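Protein F01G10.3, confirmed by transcript evidence (PDB 3K6J) probably acts as an NAD+-dependent (3S)-3-hydroxyacyl-CoA dehydrogenase, the oxidoreductase part of a zinc-binding multifunctional enzyme. Local coordinates at residues S38-R43 / I201-H206; K143-L148 / N172-V177. One frame throughout, in Å; residues are numbered along the deposited sequence. Where two conformers were deposited one is given.

Interaction 1 of 2, residues S38-R43 / I201-H206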
loop_
_atom_site.group_PDB
_atom_site.type_symbol
_atom_site.label_atom_id
_atom_site.label_comp_id
_atom_site.label_asym_id
_atom_site.label_seq_id
_atom_site.Cartn_x
_atom_site.Cartn_y
_atom_site.Cartn_z
ATOM N N SER A 38 6.434 1.643 19.856
ATOM C CA SER A 38 7.130 2.601 20.693
ATOM C C SER A 38 7.671 3.779 19.892
ATOM O O SER A 38 8.238 3.600 18.806
ATOM C CB SER A 38 8.297 1.944 21.459
ATOM O OG SER A 38 9.076 2.944 22.105
ATOM N N LEU A 39 7.539 4.977 20.461
ATOM C CA LEU A 39 8.169 6.162 19.882
ATOM C C LEU A 39 9.659 6.144 20.239
ATOM O O LEU A 39 10.068 5.369 21.095
ATOM C CB LEU A 39 7.492 7.434 20.426
ATOM C CG LEU A 39 6.110 7.809 19.911
ATOM C CD1 LEU A 39 5.520 8.910 20.774
ATOM C CD2 LEU A 39 6.259 8.290 18.472
ATOM N N PRO A 40 10.477 6.978 19.578
ATOM C CA PRO A 40 11.912 6.840 19.792
ATOM C C PRO A 40 12.339 7.158 21.219
ATOM O O PRO A 40 11.602 7.826 21.976
ATOM C CB PRO A 40 12.520 7.900 18.858
ATOM C CG PRO A 40 11.474 8.235 17.899
ATOM C CD PRO A 40 10.172 8.039 18.606
ATOM N N ASN A 41 13.528 6.669 21.561
ATOM C CA ASN A 41 14.152 6.911 22.845
ATOM C C ASN A 41 13.138 6.788 23.985
ATOM O O ASN A 41 12.563 5.709 24.177
ATOM C CB ASN A 41 14.924 8.249 22.830
ATOM C CG ASN A 41 16.104 8.240 21.843
ATOM O OD1 ASN A 41 16.187 9.075 20.920
ATOM N ND2 ASN A 41 17.010 7.286 22.019
ATOM N N ASP A 42 12.888 7.874 24.713
ATOM C CA ASP A 42 12.027 7.784 25.888
ATOM C C ASP A 42 10.675 8.516 25.769
ATOM O O ASP A 42 9.986 8.771 26.784
ATOM C CB ASP A 42 12.808 8.225 27.155
ATOM C CG ASP A 42 12.223 7.642 28.433
ATOM O OD1 ASP A 42 12.017 6.409 28.513
ATOM O OD2 ASP A 42 11.929 8.422 29.344
ATOM N N ARG A 43 10.267 8.799 24.527
ATOM C CA ARG A 43 9.020 9.533 24.283
ATOM C C ARG A 43 7.714 8.863 24.678
ATOM O O ARG A 43 6.694 9.551 24.793
ATOM C CB ARG A 43 8.935 10.019 22.828
ATOM C CG ARG A 43 9.929 11.088 22.506
ATOM C CD ARG A 43 10.123 11.193 21.014
ATOM N NE ARG A 43 8.895 11.706 20.367
ATOM C CZ ARG A 43 8.768 11.875 19.062
ATOM N NH1 ARG A 43 9.773 11.573 18.246
ATOM N NH2 ARG A 43 7.627 12.348 18.575
ATOM N N ILE A 201 1.145 5.172 10.439
ATOM C CA ILE A 201 1.098 6.250 11.416
ATOM C C ILE A 201 2.530 6.800 11.509
ATOM O O ILE A 201 3.443 6.103 11.945
ATOM C CB ILE A 201 0.667 5.725 12.766
ATOM C CG1 ILE A 201 -0.643 4.950 12.626
ATOM C CG2 ILE A 201 0.572 6.868 13.778
ATOM C CD1 ILE A 201 -1.736 5.713 11.985
ATOM N N ILE A 202 2.709 8.030 11.060
ATOM C CA ILE A 202 4.037 8.618 10.895
ATOM C C ILE A 202 4.219 9.688 11.969
ATOM O O ILE A 202 3.445 10.661 12.034
ATOM C CB ILE A 202 4.207 9.230 9.505
ATOM C CG1 ILE A 202 3.716 8.235 8.430
ATOM C CG2 ILE A 202 5.668 9.692 9.268
ATOM C CD1 ILE A 202 3.523 8.868 7.054
ATOM N N TYR A 203 5.207 9.477 12.850
ATOM C CA TYR A 203 5.409 10.443 13.934
ATOM C C TYR A 203 6.320 11.584 13.489
ATOM O O TYR A 203 7.221 11.394 12.678
ATOM C CB TYR A 203 5.888 9.775 15.227
ATOM C CG TYR A 203 7.204 9.072 15.114
ATOM C CD1 TYR A 203 8.422 9.764 15.221
ATOM C CD2 TYR A 203 7.246 7.688 14.963
ATOM C CE1 TYR A 203 9.665 9.056 15.125
ATOM C CE2 TYR A 203 8.445 6.987 14.881
ATOM C CZ TYR A 203 9.631 7.647 14.954
ATOM O OH TYR A 203 10.777 6.901 14.830
ATOM N N GLY A 204 6.037 12.780 13.992
ATOM C CA GLY A 204 6.958 13.882 13.848
ATOM C C GLY A 204 7.892 13.909 15.056
ATOM O O GLY A 204 7.814 13.023 15.935
ATOM N N SER A 205 8.743 14.938 15.128
ATOM C CA SER A 205 9.620 15.127 16.287
ATOM C C SER A 205 8.874 15.444 17.564
ATOM O O SER A 205 9.352 15.111 18.666
ATOM C CB SER A 205 10.678 16.188 16.015
ATOM O OG SER A 205 10.107 17.352 15.480
ATOM N N HIS A 206 7.687 16.023 17.445
ATOM C CA HIS A 206 6.945 16.421 18.646
ATOM C C HIS A 206 5.653 15.639 18.894
ATOM O O HIS A 206 5.060 15.749 19.967
ATOM C CB HIS A 206 6.678 17.939 18.693
ATOM C CG HIS A 206 6.331 18.448 20.068
ATOM N ND1 HIS A 206 7.175 18.314 21.148
ATOM C CD2 HIS A 206 5.237 19.094 20.536
ATOM C CE1 HIS A 206 6.619 18.857 22.218
ATOM N NE2 HIS A 206 5.435 19.320 21.877
HETATM O O HOH W 1 11.116 12.085 15.968
#

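Interaction 2 of 2, residues K143-L148 / N172-V177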
loop_
_atom_site.group_PDB
_atom_site.type_symbol
_atom_site.label_atom_id
_atom_site.label_comp_id
_atom_site.label_asym_id
_atom_site.label_seq_id
_atom_site.Cartn_x
_atom_site.Cartn_y
_atom_site.Cartn_z
ATOM N N LYS A 143 1.257 26.642 3.124
ATOM C CA LYS A 143 0.547 27.761 3.786
ATOM C C LYS A 143 -0.904 27.444 4.091
ATOM O O LYS A 143 -1.430 27.812 5.156
ATOM C CB LYS A 143 0.667 29.069 2.980
ATOM C CG LYS A 143 2.061 29.663 3.052
ATOM C CD LYS A 143 2.186 31.013 2.345
ATOM C CE LYS A 143 3.613 31.562 2.547
ATOM N NZ LYS A 143 3.999 32.592 1.533
ATOM N N LEU A 144 -1.562 26.769 3.153
ATOM C CA LEU A 144 -2.955 26.324 3.357
ATOM C C LEU A 144 -3.040 25.368 4.559
ATOM O O LEU A 144 -3.842 25.595 5.468
ATOM C CB LEU A 144 -3.520 25.660 2.075
ATOM C CG LEU A 144 -4.877 24.950 2.133
ATOM C CD1 LEU A 144 -5.999 25.908 2.561
ATOM C CD2 LEU A 144 -5.194 24.327 0.796
ATOM N N LYS A 145 -2.202 24.320 4.571
ATOM C CA LYS A 145 -2.256 23.331 5.670
ATOM C C LYS A 145 -1.987 23.998 7.023
ATOM O O LYS A 145 -2.775 23.849 7.964
ATOM C CB LYS A 145 -1.316 22.135 5.428
ATOM C CG LYS A 145 -1.599 21.340 4.160
ATOM C CD LYS A 145 -0.766 20.063 4.106
ATOM C CE LYS A 145 -0.719 19.432 2.737
ATOM N NZ LYS A 145 -2.027 18.893 2.304
ATOM N N LYS A 146 -0.907 24.777 7.089
ATOM C CA LYS A 146 -0.551 25.535 8.299
ATOM C C LYS A 146 -1.743 26.297 8.812
ATOM O O LYS A 146 -2.185 26.079 9.945
ATOM C CB LYS A 146 0.601 26.506 8.010
ATOM C CG LYS A 146 1.990 25.980 8.311
ATOM C CD LYS A 146 3.075 27.006 7.842
ATOM C CE LYS A 146 4.504 26.611 8.259
ATOM N NZ LYS A 146 5.606 27.257 7.439
ATOM N N GLU A 147 -2.315 27.149 7.956
ATOM C CA GLU A 147 -3.490 27.951 8.348
ATOM C C GLU A 147 -4.711 27.096 8.704
ATOM O O GLU A 147 -5.490 27.442 9.603
ATOM C CB GLU A 147 -3.835 29.007 7.268
ATOM C CG GLU A 147 -4.604 30.228 7.791
ATOM C CD GLU A 147 -5.276 31.030 6.679
ATOM O OE1 GLU A 147 -4.574 31.762 5.940
ATOM O OE2 GLU A 147 -6.511 30.929 6.536
ATOM N N LEU A 148 -4.897 25.985 8.004
ATOM C CA LEU A 148 -6.030 25.113 8.304
ATOM C C LEU A 148 -5.950 24.507 9.729
ATOM O O LEU A 148 -6.906 24.564 10.496
ATOM C CB LEU A 148 -6.161 24.028 7.224
ATOM C CG LEU A 148 -7.102 22.852 7.482
ATOM C CD1 LEU A 148 -8.545 23.288 7.330
ATOM C CD2 LEU A 148 -6.770 21.744 6.502
ATOM N N ASN A 172 6.896 18.338 10.431
ATOM C CA ASN A 172 7.292 19.291 11.499
ATOM C C ASN A 172 7.022 20.781 11.165
ATOM O O ASN A 172 6.571 21.541 12.018
ATOM C CB ASN A 172 8.718 19.013 12.012
ATOM C CG ASN A 172 8.898 17.553 12.498
ATOM O OD1 ASN A 172 8.080 17.010 13.275
ATOM N ND2 ASN A 172 9.951 16.924 12.027
ATOM N N GLU A 173 7.213 21.175 9.911
ATOM C CA GLU A 173 6.727 22.508 9.461
ATOM C C GLU A 173 5.267 22.773 9.882
ATOM O O GLU A 173 4.948 23.774 10.542
ATOM C CB GLU A 173 6.789 22.633 7.939
ATOM C CG GLU A 173 8.053 22.121 7.237
ATOM C CD GLU A 173 9.322 22.834 7.673
ATOM O OE1 GLU A 173 9.316 23.432 8.770
ATOM O OE2 GLU A 173 10.325 22.788 6.926
ATOM N N ILE A 174 4.378 21.864 9.480
ATOM C CA ILE A 174 2.956 22.051 9.687
ATOM C C ILE A 174 2.630 22.186 11.180
ATOM O O ILE A 174 1.866 23.093 11.599
ATOM C CB ILE A 174 2.155 20.879 9.070
ATOM C CG1 ILE A 174 2.549 20.657 7.608
ATOM C CG2 ILE A 174 0.675 21.103 9.265
ATOM C CD1 ILE A 174 1.790 19.521 6.927
ATOM N N SER A 175 3.191 21.277 11.979
ATOM C CA SER A 175 3.097 21.384 13.436
ATOM C C SER A 175 3.736 22.688 13.921
ATOM O O SER A 175 3.205 23.316 14.822
ATOM C CB SER A 175 3.755 20.191 14.144
ATOM O OG SER A 175 5.142 20.110 13.849
ATOM N N SER A 176 4.850 23.100 13.303
ATOM C CA SER A 176 5.570 24.329 13.741
ATOM C C SER A 176 4.691 25.570 13.930
ATOM O O SER A 176 5.222 26.619 14.281
ATOM C CB SER A 176 6.841 24.627 12.898
ATOM O OG SER A 176 6.591 25.305 11.649
ATOM N N VAL A 177 3.356 25.423 13.761
ATOM C CA VAL A 177 2.377 26.529 13.868
ATOM C C VAL A 177 1.240 26.318 14.841
ATOM O O VAL A 177 0.416 27.220 15.052
ATOM C CB VAL A 177 1.732 26.971 12.500
ATOM C CG1 VAL A 177 2.773 27.146 11.413
ATOM C CG2 VAL A 177 0.577 26.035 12.069
#

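Interaction 1 of 2, residues S38-R43 / I201-H206
Tyr203 meets Leu39 and Pro40 along the length of its side chain. Its CB already lies 3.6 Å from Leu39 CD2, and the same methyl group stays beside CG and CD2 of the ring. Chi1 of 61° places CG between the backbone N and the carbonyl carbon, and from there the ring lies alongside Leu39 CD2 and against Pro40. Farther out, CD1 has Arg43 NH1 obliquely near it. CE1 and CZ lie against the proline: Pro40 CD is 4.0 Å from the Tyr203 ring centroid and 26° off its normal, a CH-pi contact over one face. At the tip, Tyr203 OH comes 3.4 Å from Pro40 CG. Beside this apolar patch, Arg43 NH2 donates to Gly204 O at 2.7 Å with an N-H...O angle of 161°, the acceptor lying near the guanidinium plane; Ser205 O sits over one guanidinium face. NH2 also bonds Thr207 O. With an alanine in place of Arg43, Gly204 O would probably lose its loop partner and the 204-207 backbone its cross-link to the loop. Pro40 and Arg43, which bound a type II' beta turn, pack on the chain continuing from strand 198-202 in the Rossmann-type NAD-binding domain.

Interaction 2 of 2, residues K143-L148 / N172-V177
Lys146 lays the carbon part of its side chain across Val177, and these two residues, with Ile174, account for most of the surface buried here. The lysine chain is extended beyond CG, and it meets the valine at about a right angle. CG, CD and CE all pass Val177 CG1; the first of these, Lys146 CG to Val177 CG1, is 3.4 Å, tighter than usual van der Waals contact. The second valine branch meets the helix backbone instead, with Val177 CG2 3.5 Å from Lys146 O. Farther along, Lys146 CE packs 3.7 Å from Glu173 O, whose hydrogen bond comes from Ser176 OG, in the carbonyl plane, on a lone pair. The Lys146 ammonium and the Glu173 carboxylate are not in contact: Lys146 NZ to Glu173 OE1 is 5.5 Å, so any attraction between them probably acts at longer range.

The two helices, 142-153 and 171-175, pack side by side against the Rossmann-type sheet as successive beta-alpha units, following the neighbouring parallel strands 133-136 and 161-164. They approach closely, as Lys146 CA and Ile174 CA are 5.1 Å apart.

On the inner side of this pair, Ile174 is buried. Its CG1 stands beside the backbone N (chi1 -52°), and the straight continuation to CD1 (chi2 -180°) carries that methyl, Ile174 CD1, to 3.8 Å from Lys145 CD. The two side chains cross obliquely, and Ile174 also touches Met142, Phe149 and Leu184. Beyond CD the lysine leads away from the isoleucine, its NZ making a salt bridge with Glu136 and a hydrogen bond to Ile139 O.

In the fold
Interaction 2 is nested along the chain inside the loop closed by interaction 1: the order is 38-43, 143-148, 172-177, 201-206. Their centres are 19 Å apart and lie on the same side of the chain's centre. Both gather around one mixed eight-stranded sheet, in which strand 184-188 lies between strand 161-164 and strand 198-202, the strand on which 201-206 begins. The two contacts also meet directly, since Ser205 N lies 2.9 Å from Asn172 OD1, a probable hydrogen bond. If that bond is formed, the two contacts are joined through helix 171-175, linking the loop before strand 56-60 with later strands and helices round the same sheet.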